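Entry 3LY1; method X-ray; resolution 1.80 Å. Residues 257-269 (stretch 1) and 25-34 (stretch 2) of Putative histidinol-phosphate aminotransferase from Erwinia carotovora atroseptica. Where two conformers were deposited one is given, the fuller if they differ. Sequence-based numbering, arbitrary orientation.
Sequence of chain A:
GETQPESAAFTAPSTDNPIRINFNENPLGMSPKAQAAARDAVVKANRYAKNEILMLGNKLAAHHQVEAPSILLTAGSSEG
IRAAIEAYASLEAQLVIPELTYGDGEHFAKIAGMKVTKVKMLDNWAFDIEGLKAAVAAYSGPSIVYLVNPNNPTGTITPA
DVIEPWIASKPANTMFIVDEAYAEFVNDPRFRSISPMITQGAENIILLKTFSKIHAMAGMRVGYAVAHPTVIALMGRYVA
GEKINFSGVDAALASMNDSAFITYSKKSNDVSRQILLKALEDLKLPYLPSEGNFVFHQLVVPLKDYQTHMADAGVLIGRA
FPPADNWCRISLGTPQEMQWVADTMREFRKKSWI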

ATOM      1  N   ASN A 257     -17.071  12.226  -8.421  1.00 26.43           N
ATOM      2  CA  ASN A 257     -18.393  12.760  -8.800  1.00 27.20           C
ATOM      3  C   ASN A 257     -18.753  14.121  -8.147  1.00 27.29           C
ATOM      4  O   ASN A 257     -19.638  14.814  -8.627  1.00 26.93           O
ATOM      5  CB  ASN A 257     -19.526  11.780  -8.461  1.00 27.91           C
ATOM      6  CG  ASN A 257     -19.474  10.488  -9.272  1.00 29.54           C
ATOM      7  OD1 ASN A 257     -19.128  10.484 -10.462  1.00 31.21           O
ATOM      8  ND2 ASN A 257     -19.818   9.376  -8.619  1.00 30.27           N
ATOM      9  N   ASP A 258     -18.057  14.494  -7.071  1.00 27.20           N
ATOM     10  CA  ASP A 258     -18.321  15.732  -6.332  1.00 27.17           C
ATOM     11  C   ASP A 258     -17.473  16.873  -6.891  1.00 27.03           C
ATOM     12  O   ASP A 258     -16.463  17.294  -6.299  1.00 27.04           O
ATOM     13  CB  ASP A 258     -18.041  15.545  -4.831  1.00 27.27           C
ATOM     14  CG  ASP A 258     -18.668  16.650  -3.971  1.00 27.76           C
ATOM     15  OD1 ASP A 258     -19.096  17.712  -4.510  1.00 26.61           O
ATOM     16  OD2 ASP A 258     -18.733  16.429  -2.745  1.00 28.64           O
ATOM     17  N   SER A 259     -17.897  17.373  -8.044  1.00 27.03           N
ATOM     18  CA  SER A 259     -17.172  18.424  -8.745  1.00 27.05           C
ATOM     19  C   SER A 259     -17.251  19.773  -8.001  1.00 26.10           C
ATOM     20  O   SER A 259     -16.340  20.592  -8.099  1.00 25.82           O
ATOM     21  CB  SER A 259     -17.703  18.535 -10.180  1.00 27.33           C
ATOM     22  OG  SER A 259     -19.064  18.933 -10.179  1.00 28.71           O
ATOM     23  N   ALA A 260     -18.336  19.989  -7.265  1.00 25.77           N
ATOM     24  CA  ALA A 260     -18.522  21.214  -6.499  1.00 25.35           C
ATOM     25  C   ALA A 260     -17.427  21.319  -5.426  1.00 24.60           C
ATOM     26  O   ALA A 260     -16.845  22.402  -5.210  1.00 25.19           O
ATOM     27  CB  ALA A 260     -19.901  21.235  -5.862  1.00 25.15           C
ATOM     28  N   PHE A 261     -17.125  20.199  -4.764  1.00 23.21           N
ATOM     29  CA  PHE A 261     -16.070  20.200  -3.758  1.00 22.23           C
ATOM     30  C   PHE A 261     -14.704  20.542  -4.360  1.00 21.30           C
ATOM     31  O   PHE A 261     -13.961  21.302  -3.770  1.00 20.58           O
ATOM     32  CB  PHE A 261     -15.981  18.884  -2.965  1.00 22.09           C
ATOM     33  CG  PHE A 261     -14.815  18.854  -2.022  1.00 22.02           C
ATOM     34  CD1 PHE A 261     -14.899  19.456  -0.787  1.00 23.55           C
ATOM     35  CD2 PHE A 261     -13.602  18.269  -2.401  1.00 23.11           C
ATOM     36  CE1 PHE A 261     -13.805  19.447   0.085  1.00 23.47           C
ATOM     37  CE2 PHE A 261     -12.522  18.260  -1.550  1.00 24.35           C
ATOM     38  CZ  PHE A 261     -12.625  18.850  -0.295  1.00 25.26           C
ATOM     39  N   ILE A 262     -14.376  19.983  -5.521  1.00 20.79           N
ATOM     40  CA  ILE A 262     -13.050  20.206  -6.144  1.00 20.22           C
ATOM     41  C   ILE A 262     -12.868  21.702  -6.457  1.00 19.63           C
ATOM     42  O   ILE A 262     -11.841  22.333  -6.144  1.00 17.92           O
ATOM     43  CB  ILE A 262     -12.897  19.315  -7.396  1.00 20.65           C
ATOM     44  CG1 ILE A 262     -12.911  17.843  -6.958  1.00 22.58           C
ATOM     45  CG2 ILE A 262     -11.621  19.625  -8.191  1.00 21.18           C
ATOM     46  CD1 ILE A 262     -11.666  17.432  -6.088  1.00 21.66           C
ATOM     47  N   THR A 263     -13.925  22.293  -7.001  1.00 19.54           N
ATOM     48  CA  THR A 263     -13.957  23.748  -7.221  1.00 19.51           C
ATOM     49  C   THR A 263     -13.703  24.537  -5.941  1.00 18.57           C
ATOM     50  O   THR A 263     -12.907  25.461  -5.942  1.00 17.93           O
ATOM     51  CB  THR A 263     -15.298  24.155  -7.836  1.00 19.47           C
ATOM     52  OG1 THR A 263     -15.387  23.540  -9.125  1.00 20.38           O
ATOM     53  CG2 THR A 263     -15.415  25.693  -7.954  1.00 19.24           C
ATOM     54  N   TYR A 264     -14.379  24.155  -4.863  1.00 18.97           N
ATOM     55  CA  TYR A 264     -14.219  24.807  -3.555  1.00 19.53           C
ATOM     56  C   TYR A 264     -12.789  24.619  -2.979  1.00 19.15           C
ATOM     57  O   TYR A 264     -12.208  25.553  -2.415  1.00 18.22           O
ATOM     58  CB  TYR A 264     -15.279  24.265  -2.574  1.00 20.17           C
ATOM     59  CG  TYR A 264     -15.073  24.651  -1.127  1.00 23.15           C
ATOM     60  CD1 TYR A 264     -15.083  25.993  -0.726  1.00 26.99           C
ATOM     61  CD2 TYR A 264     -14.917  23.680  -0.149  1.00 27.06           C
ATOM     62  CE1 TYR A 264     -14.888  26.349   0.613  1.00 29.56           C
ATOM     63  CE2 TYR A 264     -14.718  24.025   1.196  1.00 28.89           C
ATOM     64  CZ  TYR A 264     -14.696  25.351   1.566  1.00 30.71           C
ATOM     65  OH  TYR A 264     -14.505  25.672   2.893  1.00 31.56           O
ATOM     66  N   SER A 265     -12.279  23.397  -3.106  1.00 17.92           N
ATOM     67  CA  SER A 265     -10.934  23.024  -2.660  1.00 18.67           C
ATOM     68  C   SER A 265      -9.886  23.941  -3.318  1.00 17.97           C
ATOM     69  O   SER A 265      -9.045  24.481  -2.641  1.00 18.80           O
ATOM     70  CB  SER A 265     -10.681  21.528  -2.949  1.00 18.80           C
ATOM     71  OG  SER A 265      -9.407  21.075  -2.498  1.00 18.63           O
ATOM     72  N   LYS A 266      -9.977  24.170  -4.619  1.00 17.81           N
ATOM     73  CA  LYS A 266      -9.060  25.089  -5.313  1.00 16.89           C
ATOM     74  C   LYS A 266      -9.267  26.560  -4.869  1.00 17.63           C
ATOM     75  O   LYS A 266      -8.312  27.285  -4.549  1.00 15.64           O
ATOM     76  CB  LYS A 266      -9.252  25.002  -6.839  1.00 16.88           C
ATOM     77  CG  LYS A 266      -8.521  26.098  -7.588  1.00 16.63           C
ATOM     78  CD  LYS A 266      -8.438  25.873  -9.064  1.00 18.11           C
ATOM     79  CE  LYS A 266      -7.421  26.819  -9.673  1.00 19.79           C
ATOM     80  NZ  LYS A 266      -7.771  28.243  -9.398  1.00 19.22           N
ATOM     81  N   LYS A 267     -10.528  26.989  -4.843  1.00 17.62           N
ATOM     82  CA  LYS A 267     -10.855  28.384  -4.519  1.00 19.15           C
ATOM     83  C   LYS A 267     -10.360  28.762  -3.134  1.00 18.89           C
ATOM     84  O   LYS A 267      -9.752  29.826  -2.968  1.00 19.33           O
ATOM     85  CB  LYS A 267     -12.358  28.634  -4.621  1.00 19.69           C
ATOM     86  CG  LYS A 267     -12.757  30.102  -4.306  1.00 24.84           C
ATOM     87  CD  LYS A 267     -14.289  30.333  -4.324  1.00 29.17           C
ATOM     88  CE  LYS A 267     -14.678  31.829  -4.518  1.00 32.10           C
ATOM     89  NZ  LYS A 267     -13.594  32.813  -4.088  1.00 34.83           N
ATOM     90  N   SER A 268     -10.591  27.887  -2.149  1.00 18.49           N
ATOM     91  CA  SER A 268     -10.112  28.126  -0.783  1.00 18.56           C
ATOM     92  C   SER A 268      -8.581  28.221  -0.758  1.00 18.14           C
ATOM     93  O   SER A 268      -8.005  29.087  -0.084  1.00 18.16           O
ATOM     94  CB  SER A 268     -10.608  27.044   0.184  1.00 18.46           C
ATOM     95  OG  SER A 268     -10.057  27.207   1.494  1.00 21.49           O
ATOM     96  N   ASN A 269      -7.920  27.350  -1.524  1.00 17.81           N
ATOM     97  CA  ASN A 269      -6.474  27.415  -1.647  1.00 17.15           C
ATOM     98  C   ASN A 269      -6.013  28.759  -2.216  1.00 16.98           C
ATOM     99  O   ASN A 269      -5.020  29.315  -1.735  1.00 16.54           O
ATOM    100  CB  ASN A 269      -5.950  26.300  -2.536  1.00 16.77           C
ATOM    101  CG  ASN A 269      -4.437  26.233  -2.539  1.00 16.26           C
ATOM    102  OD1 ASN A 269      -3.822  26.022  -1.503  1.00 16.95           O
ATOM    103  ND2 ASN A 269      -3.826  26.391  -3.724  1.00 15.44           N
TER
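Stretch 2, residues 25-34: ENPLGMSPKA

Stretch 2 (25-34) lies along one side of the helix that begins at S259 in stretch 1, more than 200 residues away in sequence. It is mostly extended loop, bent at P27 (phi/psi -80/-11), and turns helical at P32. The two stretches run in opposite directions: the nearest CA pairs are D258 CA with K33 CA (7.2 Å), F261 CA with S31 CA (5.9 Å) and S265 CA with L28 CA (7.3 Å), so the start of the 259-269 helix meets the helical end of stretch 2 and its later turns meet the loop. Together the two bury 436 Å².

N257 makes no contact. D258, the N-cap of its helix, points its CA-to-CB bond toward stretch 2 and uses both carboxylate oxygens. D258 OD1 accepts from F261 N (3.2 Å), capping its own helix, while D258 OD2 accepts a very short hydrogen bond from S31 OG (2.5 Å). S31 is itself the N-cap of the helix starting at P32, S31 OG accepting a weak bond from A34 N at 3.4 Å; the two helix starts are thus tied together through their capping side chains. The modelled part of the K33 side chain, which stops at CD, comes within 3.8 Å of D258 OD2 at that K33 CD atom.

S259 and A260 are out of reach of stretch 2, and the next residue to reach it is F261, chi1 t, whose buried ring lies against the backbone of the loop. S31 covers one ring face: S31 CB sits 4.0 Å from the ring centroid of F261, 23° off the normal, in a CH-pi contact, and S31 N lies 3.5 Å from F261 CZ. F261 CZ also approaches G29 O to 3.3 Å, and P32 CD lies 4.4 Å from F261 CD1.

One turn on, Y264 starts sideways, but its ring comes nearer, bringing Y264 CE2 to 3.5 Å from L28 CD1. This leucine, chi1 m and chi2 t, has the largest area covered in the contact; L28 CD1 also lies 3.8 Å from S265 CA.

At S265 the contact becomes polar again: N26 ND2 donates to S265 OG at 2.8 Å. The other end of that amide, N26 OD1, accepts from L28 N at 3.0 Å, bracing the bend around P27. Water 1 bridges the two stretches, donating to S265 O at 2.8 Å and, weakly, to N26 OD1 at 3.0 Å. Further along the helix, S268 CB lies 4.2 Å from L28 CD1, so the leucine spans a turn of helix. Beyond S268, N269 stays clear of stretch 2.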

ATOM      1  N   GLU A  25      -0.744  19.005   3.095  1.00 17.02           N
ATOM      2  CA  GLU A  25      -2.046  18.368   3.225  1.00 17.17           C
ATOM      3  C   GLU A  25      -3.087  19.427   2.951  1.00 17.40           C
ATOM      4  O   GLU A  25      -2.863  20.607   3.219  1.00 17.41           O
ATOM      5  CB  GLU A  25      -2.215  17.759   4.629  1.00 16.88           C
ATOM      6  CG  GLU A  25      -1.077  16.763   4.966  1.00 17.57           C
ATOM      7  CD  GLU A  25      -0.827  16.579   6.461  1.00 17.39           C
ATOM      8  OE1 GLU A  25      -0.798  17.587   7.213  1.00 16.42           O
ATOM      9  OE2 GLU A  25      -0.616  15.415   6.878  1.00 15.48           O
ATOM     10  N   ASN A  26      -4.240  19.021   2.426  1.00 16.87           N
ATOM     11  CA  ASN A  26      -5.353  19.918   2.208  1.00 16.97           C
ATOM     12  C   ASN A  26      -5.933  20.151   3.601  1.00 18.60           C
ATOM     13  O   ASN A  26      -6.123  19.162   4.321  1.00 19.24           O
ATOM     14  CB  ASN A  26      -6.393  19.247   1.311  1.00 15.88           C
ATOM     15  CG  ASN A  26      -7.430  20.205   0.767  1.00 16.23           C
ATOM     16  OD1 ASN A  26      -7.993  21.045   1.501  1.00 16.67           O
ATOM     17  ND2 ASN A  26      -7.736  20.058  -0.518  1.00 12.36           N
ATOM     18  N   PRO A  27      -6.126  21.438   4.011  1.00 18.44           N
ATOM     19  CA  PRO A  27      -6.600  21.802   5.361  1.00 19.22           C
ATOM     20  C   PRO A  27      -8.111  21.662   5.509  1.00 19.03           C
ATOM     21  O   PRO A  27      -8.643  21.729   6.633  1.00 19.26           O
ATOM     22  CB  PRO A  27      -6.196  23.275   5.488  1.00 19.06           C
ATOM     23  CG  PRO A  27      -6.308  23.793   4.072  1.00 19.86           C
ATOM     24  CD  PRO A  27      -5.798  22.642   3.217  1.00 19.17           C
ATOM     25  N   LEU A  28      -8.773  21.461   4.376  0.50 18.44           N
ATOM     26  CA  LEU A  28     -10.160  21.119   4.336  0.50 18.02           C
ATOM     27  C   LEU A  28     -10.365  19.641   4.621  0.50 18.14           C
ATOM     28  O   LEU A  28      -9.561  18.795   4.228  0.50 17.52           O
ATOM     29  CB  LEU A  28     -10.716  21.422   2.952  0.50 18.01           C
ATOM     30  CG  LEU A  28     -10.690  22.885   2.528  0.50 18.13           C
ATOM     31  CD1 LEU A  28     -11.351  23.028   1.167  0.50 16.49           C
ATOM     32  CD2 LEU A  28     -11.399  23.715   3.586  0.50 17.91           C
ATOM     33  N   GLY A  29     -11.464  19.316   5.289  0.50 17.88           N
ATOM     34  CA  GLY A  29     -11.876  17.935   5.303  0.50 18.37           C
ATOM     35  C   GLY A  29     -11.952  17.483   3.860  0.50 18.90           C
ATOM     36  O   GLY A  29     -12.075  18.300   2.948  0.50 19.04           O
HETATM   37  N   MSE A  30     -11.841  16.180   3.654  1.00 19.40           N
HETATM   38  CA  MSE A  30     -12.369  15.525   2.473  1.00 20.06           C
HETATM   39  C   MSE A  30     -13.814  15.974   2.147  1.00 20.26           C
HETATM   40  O   MSE A  30     -14.569  16.367   3.036  1.00 20.35           O
HETATM   41  CB  MSE A  30     -12.414  14.045   2.851  1.00 21.20           C
HETATM   42  CG  MSE A  30     -12.431  13.069   1.787  1.00 22.00           C
HETATM   43 SE   MSE A  30     -12.487  11.302   2.653  0.75 17.41          SE
HETATM   44  CE  MSE A  30     -10.904  11.533   3.756  1.00 18.15           C
ATOM     45  N   SER A  31     -14.211  15.905   0.878  1.00 21.19           N
ATOM     46  CA  SER A  31     -15.636  16.075   0.472  1.00 20.80           C
ATOM     47  C   SER A  31     -16.619  15.376   1.432  1.00 21.53           C
ATOM     48  O   SER A  31     -16.372  14.250   1.848  1.00 21.35           O
ATOM     49  CB  SER A  31     -15.811  15.461  -0.932  1.00 21.48           C
ATOM     50  OG  SER A  31     -17.168  15.231  -1.282  1.00 22.62           O
ATOM     51  N   PRO A  32     -17.740  16.029   1.789  1.00 21.63           N
ATOM     52  CA  PRO A  32     -18.794  15.386   2.612  1.00 21.58           C
ATOM     53  C   PRO A  32     -19.327  14.057   2.034  1.00 20.99           C
ATOM     54  O   PRO A  32     -19.485  13.065   2.757  1.00 20.82           O
ATOM     55  CB  PRO A  32     -19.883  16.459   2.678  1.00 22.51           C
ATOM     56  CG  PRO A  32     -19.097  17.772   2.587  1.00 22.86           C
ATOM     57  CD  PRO A  32     -18.005  17.476   1.595  1.00 22.12           C
ATOM     58  N   LYS A  33     -19.588  14.035   0.742  1.00 19.84           N
ATOM     59  CA  LYS A  33     -19.924  12.801   0.063  1.00 19.35           C
ATOM     60  C   LYS A  33     -18.800  11.726   0.133  1.00 18.28           C
ATOM     61  O   LYS A  33     -19.090  10.550   0.339  1.00 17.72           O
ATOM     62  CB  LYS A  33     -20.279  13.120  -1.380  1.00 20.34           C
ATOM     63  CG  LYS A  33     -21.575  13.934  -1.473  1.00 21.14           C
ATOM     64  CD  LYS A  33     -21.889  14.297  -2.910  1.00 26.89           C
ATOM     65  N   ALA A  34     -17.538  12.139   0.003  1.00 16.64           N
ATOM     66  CA  ALA A  34     -16.414  11.195   0.126  1.00 16.60           C
ATOM     67  C   ALA A  34     -16.292  10.666   1.559  1.00 15.95           C
ATOM     68  O   ALA A  34     -15.973   9.476   1.749  1.00 15.17           O
ATOM     69  CB  ALA A  34     -15.088  11.828  -0.329  1.00 14.82           C
TER
HETATM   70  O   HOH W   1      -7.723  23.262  -0.541  1.00 16.79           O